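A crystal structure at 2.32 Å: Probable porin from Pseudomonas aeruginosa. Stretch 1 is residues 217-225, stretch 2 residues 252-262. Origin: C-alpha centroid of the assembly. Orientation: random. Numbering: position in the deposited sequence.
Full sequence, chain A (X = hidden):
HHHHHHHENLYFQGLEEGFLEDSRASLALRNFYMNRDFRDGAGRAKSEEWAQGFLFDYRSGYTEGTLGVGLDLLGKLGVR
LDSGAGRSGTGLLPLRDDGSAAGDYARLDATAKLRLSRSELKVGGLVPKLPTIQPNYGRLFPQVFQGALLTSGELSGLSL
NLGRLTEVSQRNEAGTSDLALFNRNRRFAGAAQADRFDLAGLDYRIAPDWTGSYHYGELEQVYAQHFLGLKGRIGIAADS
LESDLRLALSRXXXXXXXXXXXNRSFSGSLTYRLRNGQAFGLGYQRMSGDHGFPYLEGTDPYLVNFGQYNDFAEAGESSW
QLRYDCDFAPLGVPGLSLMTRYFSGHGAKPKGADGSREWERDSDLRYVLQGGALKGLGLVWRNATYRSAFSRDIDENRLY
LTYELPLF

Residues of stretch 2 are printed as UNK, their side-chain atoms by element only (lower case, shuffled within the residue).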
# COMPACT_ATOMS: atom_id res chain seq x y z
N GLY A 217 0.33 10.41 11.63
CA GLY A 217 1.22 9.31 11.92
C GLY A 217 2.49 9.84 12.54
O GLY A 217 2.97 10.92 12.17
N GLU A 218 3.05 9.09 13.47
CA GLU A 218 4.26 9.54 14.14
C GLU A 218 5.16 8.37 14.46
O GLU A 218 4.78 7.49 15.23
CB GLU A 218 3.88 10.29 15.44
CG GLU A 218 5.08 10.71 16.28
CD GLU A 218 4.68 11.47 17.53
OE1 GLU A 218 3.61 12.13 17.54
OE2 GLU A 218 5.44 11.41 18.52
N LEU A 219 6.35 8.33 13.85
CA LEU A 219 7.38 7.40 14.28
C LEU A 219 8.12 8.12 15.38
O LEU A 219 8.87 9.06 15.10
CB LEU A 219 8.34 7.08 13.14
CG LEU A 219 9.49 6.12 13.53
CD1 LEU A 219 8.94 4.72 13.90
CD2 LEU A 219 10.48 6.02 12.38
N GLU A 220 7.90 7.69 16.62
CA GLU A 220 8.35 8.47 17.77
C GLU A 220 9.84 8.80 17.76
O GLU A 220 10.66 7.98 17.34
CB GLU A 220 7.94 7.79 19.09
CG GLU A 220 6.43 7.72 19.28
CD GLU A 220 6.03 7.27 20.68
OE1 GLU A 220 6.91 7.03 21.53
OE2 GLU A 220 4.81 7.16 20.93
N GLN A 221 10.16 10.02 18.17
CA GLN A 221 11.54 10.51 18.16
C GLN A 221 12.13 10.61 16.75
O GLN A 221 13.35 10.81 16.60
CB GLN A 221 12.45 9.65 19.06
CG GLN A 221 11.89 9.39 20.47
CD GLN A 221 11.58 10.68 21.23
OE1 GLN A 221 12.26 11.69 21.07
NE2 GLN A 221 10.55 10.64 22.07
N VAL A 222 11.30 10.47 15.72
CA VAL A 222 11.78 10.63 14.34
C VAL A 222 11.00 11.66 13.50
O VAL A 222 11.54 12.72 13.16
CB VAL A 222 11.87 9.30 13.57
CG1 VAL A 222 12.67 9.51 12.29
CG2 VAL A 222 12.51 8.22 14.43
N TYR A 223 9.76 11.35 13.14
CA TYR A 223 8.93 12.31 12.41
C TYR A 223 7.45 12.12 12.69
O TYR A 223 7.02 11.04 13.10
CB TYR A 223 9.17 12.20 10.90
CG TYR A 223 8.55 10.97 10.27
CD1 TYR A 223 9.23 9.76 10.25
CD2 TYR A 223 7.27 11.02 9.70
CE1 TYR A 223 8.66 8.62 9.68
CE2 TYR A 223 6.70 9.88 9.12
CZ TYR A 223 7.41 8.68 9.12
OH TYR A 223 6.87 7.54 8.56
N ALA A 224 6.69 13.18 12.45
CA ALA A 224 5.24 13.14 12.46
C ALA A 224 4.79 13.60 11.09
O ALA A 224 5.39 14.50 10.51
CB ALA A 224 4.67 14.07 13.52
N GLN A 225 3.73 12.99 10.57
CA GLN A 225 3.21 13.38 9.27
C GLN A 225 1.71 13.63 9.35
O GLN A 225 0.98 12.81 9.91
CB GLN A 225 3.52 12.30 8.24
CG GLN A 225 2.84 12.45 6.87
CD GLN A 225 3.40 11.43 5.87
OE1 GLN A 225 2.68 10.54 5.39
NE2 GLN A 225 4.69 11.55 5.56
N UNK A 252 10.33 16.62 11.62
CA UNK A 252 10.97 15.77 12.61
C UNK A 252 10.29 16.03 13.94
O UNK A 252 9.64 17.07 14.11
o UNK A 252 12.86 17.98 14.14
c UNK A 252 12.44 16.12 12.75
o UNK A 252 12.60 18.35 11.97
c UNK A 252 12.65 17.59 12.97
N UNK A 253 10.43 15.11 14.89
CA UNK A 253 9.81 15.30 16.18
C UNK A 253 10.67 14.70 17.28
O UNK A 253 11.41 13.75 17.03
o UNK A 253 7.70 15.09 17.38
c UNK A 253 8.40 14.67 16.21
c UNK A 253 8.50 13.16 16.18
N UNK A 254 10.57 15.27 18.48
CA UNK A 254 11.36 14.82 19.62
C UNK A 254 12.86 14.87 19.36
O UNK A 254 13.38 15.88 18.85
N UNK A 255 13.55 13.78 19.68
CA UNK A 255 14.99 13.68 19.48
C UNK A 255 15.48 13.73 18.04
O UNK A 255 16.69 13.80 17.81
N UNK A 256 14.55 13.69 17.09
CA UNK A 256 14.88 13.85 15.67
C UNK A 256 16.02 12.94 15.23
O UNK A 256 17.01 13.41 14.69
c UNK A 256 15.23 15.31 15.35
N UNK A 257 15.88 11.65 15.45
CA UNK A 257 16.96 10.73 15.12
C UNK A 257 17.19 10.63 13.61
O UNK A 257 18.12 9.94 13.18
c UNK A 257 16.67 9.35 15.69
n UNK A 257 15.77 7.87 19.10
c UNK A 257 16.38 9.34 17.19
n UNK A 257 15.04 6.91 21.05
n UNK A 257 14.67 5.84 19.06
c UNK A 257 15.96 7.94 17.66
c UNK A 257 15.16 6.87 19.73
N UNK A 258 16.37 11.33 12.83
CA UNK A 258 16.39 11.22 11.38
C UNK A 258 17.22 12.09 10.43
O UNK A 258 17.44 11.64 9.30
N UNK A 259 17.64 13.31 10.76
CA UNK A 259 17.25 14.09 11.91
C UNK A 259 16.24 15.17 11.54
O UNK A 259 15.04 14.92 11.53
N UNK A 260 16.71 16.37 11.23
CA UNK A 260 15.79 17.45 10.91
C UNK A 260 15.08 17.18 9.59
O UNK A 260 15.72 16.87 8.58
n UNK A 260 16.49 21.44 8.88
n UNK A 260 15.87 22.15 6.78
c UNK A 260 15.60 22.02 8.07
c UNK A 260 16.51 18.80 10.83
c UNK A 260 16.29 21.25 10.32
c UNK A 260 15.55 19.96 10.62
n UNK A 260 14.45 22.48 8.55
N UNK A 261 13.76 17.30 9.60
CA UNK A 261 12.98 17.00 8.40
C UNK A 261 11.88 18.04 8.18
O UNK A 261 11.17 18.42 9.12
c UNK A 261 12.34 15.58 8.50
c UNK A 261 11.27 15.38 7.44
c UNK A 261 13.42 14.50 8.37
c UNK A 261 13.01 13.18 8.95
N UNK A 262 11.75 18.49 6.94
CA UNK A 262 10.65 19.37 6.55
C UNK A 262 10.20 18.98 5.14
O UNK A 262 10.86 19.28 4.16
o UNK A 262 8.90 21.56 5.92
c UNK A 262 11.10 20.84 6.63
c UNK A 262 10.13 21.80 5.93
o UNK A 262 10.61 22.82 5.39
O HOH W 1 14.15 12.94 12.64

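Position 252 has two side-chain carbons, the second carrying two oxygens. That is a carboxylate on a single methylene. The CA of position 252 lies 4.0 Å from Tyr 223 CA, in an antiparallel non-hydrogen-bonded pair whose side chains diverge. The residue is Asp 252.

Position 253 has one carbon that carries an oxygen and a second carbon. The second carbon lies 3.8 Å from Tyr 223 N and 4.2 Å from Glu 218 CG. The backbone N of position 253 donates to Val 222 O at 3.2 Å. The beta-branched pattern identifies Thr 253.

Position 254 has no side-chain atoms. Its phi is positive, which favours glycine. A CB here would point toward stretch 1 and clash with Gln 221 OE1. It is Gly 254.

Position 255 also lacks side-chain atoms. There is room for a CB, so only the missing atoms identify it. The N of position 255 donates to Gln 221 OE1 at 2.8 Å, with a nearly straight angle. It is Gly 255.

Position 256 has one side-chain carbon, and its CA-to-CB bond points away from stretch 1. It is Ala 256. It closes a type II' turn that begins at Thr 253, with a hydrogen bond from Ala 256 N to Thr 253 O at 3.1 Å.

Position 257 has three carbons, a nitrogen, and then a carbon carrying two more nitrogens. Gln 221 CB lies over one face of this guanidinium, 3.8 Å from the chain nitrogen of position 257. The backbone N of position 257 donates to Gln 221 O at 2.9 Å. The residue is Arg 257.

Position 258 has no side chain. A CB would point toward stretch 1 and sit tightly against Val 222 CG1. It is Gly 258.

Position 259 is bare as well and is Gly 259. A cis peptide bond precedes it.

Position 260 repeats the three carbons, nitrogen and terminal carbon with two nitrogens. Its CA-to-CB bond points away, and it makes no contact with stretch 1. It is Arg 260.

Position 261 has four carbons, forked at the first, with one arm two carbons long. The end of that arm lies 4.4 Å from Tyr 223 CB. It is Ile 261. Ile 261 N donates to Asp 252 OD1 at 2.8 Å.

Position 262 has two carbons, the second carrying two oxygens. It is out of reach of stretch 1. It is Asp 262.

Three hydrogen bonds cross the contact, all accepted by Gln 221 and Val 222. Gln 221 OE1 takes Gly 255 N in the first turn, and Gln 221 O takes Arg 257 N in the second. Val 222 O takes Thr 253 N and also a water, which joins it to Gly 258 N and Gly 259 O. Ile 261 packs on Tyr 223, and the Thr 253 methyl lies against Glu 218 and the Tyr 223 backbone.

Stretch 2 252-262: DTGGARGGRID
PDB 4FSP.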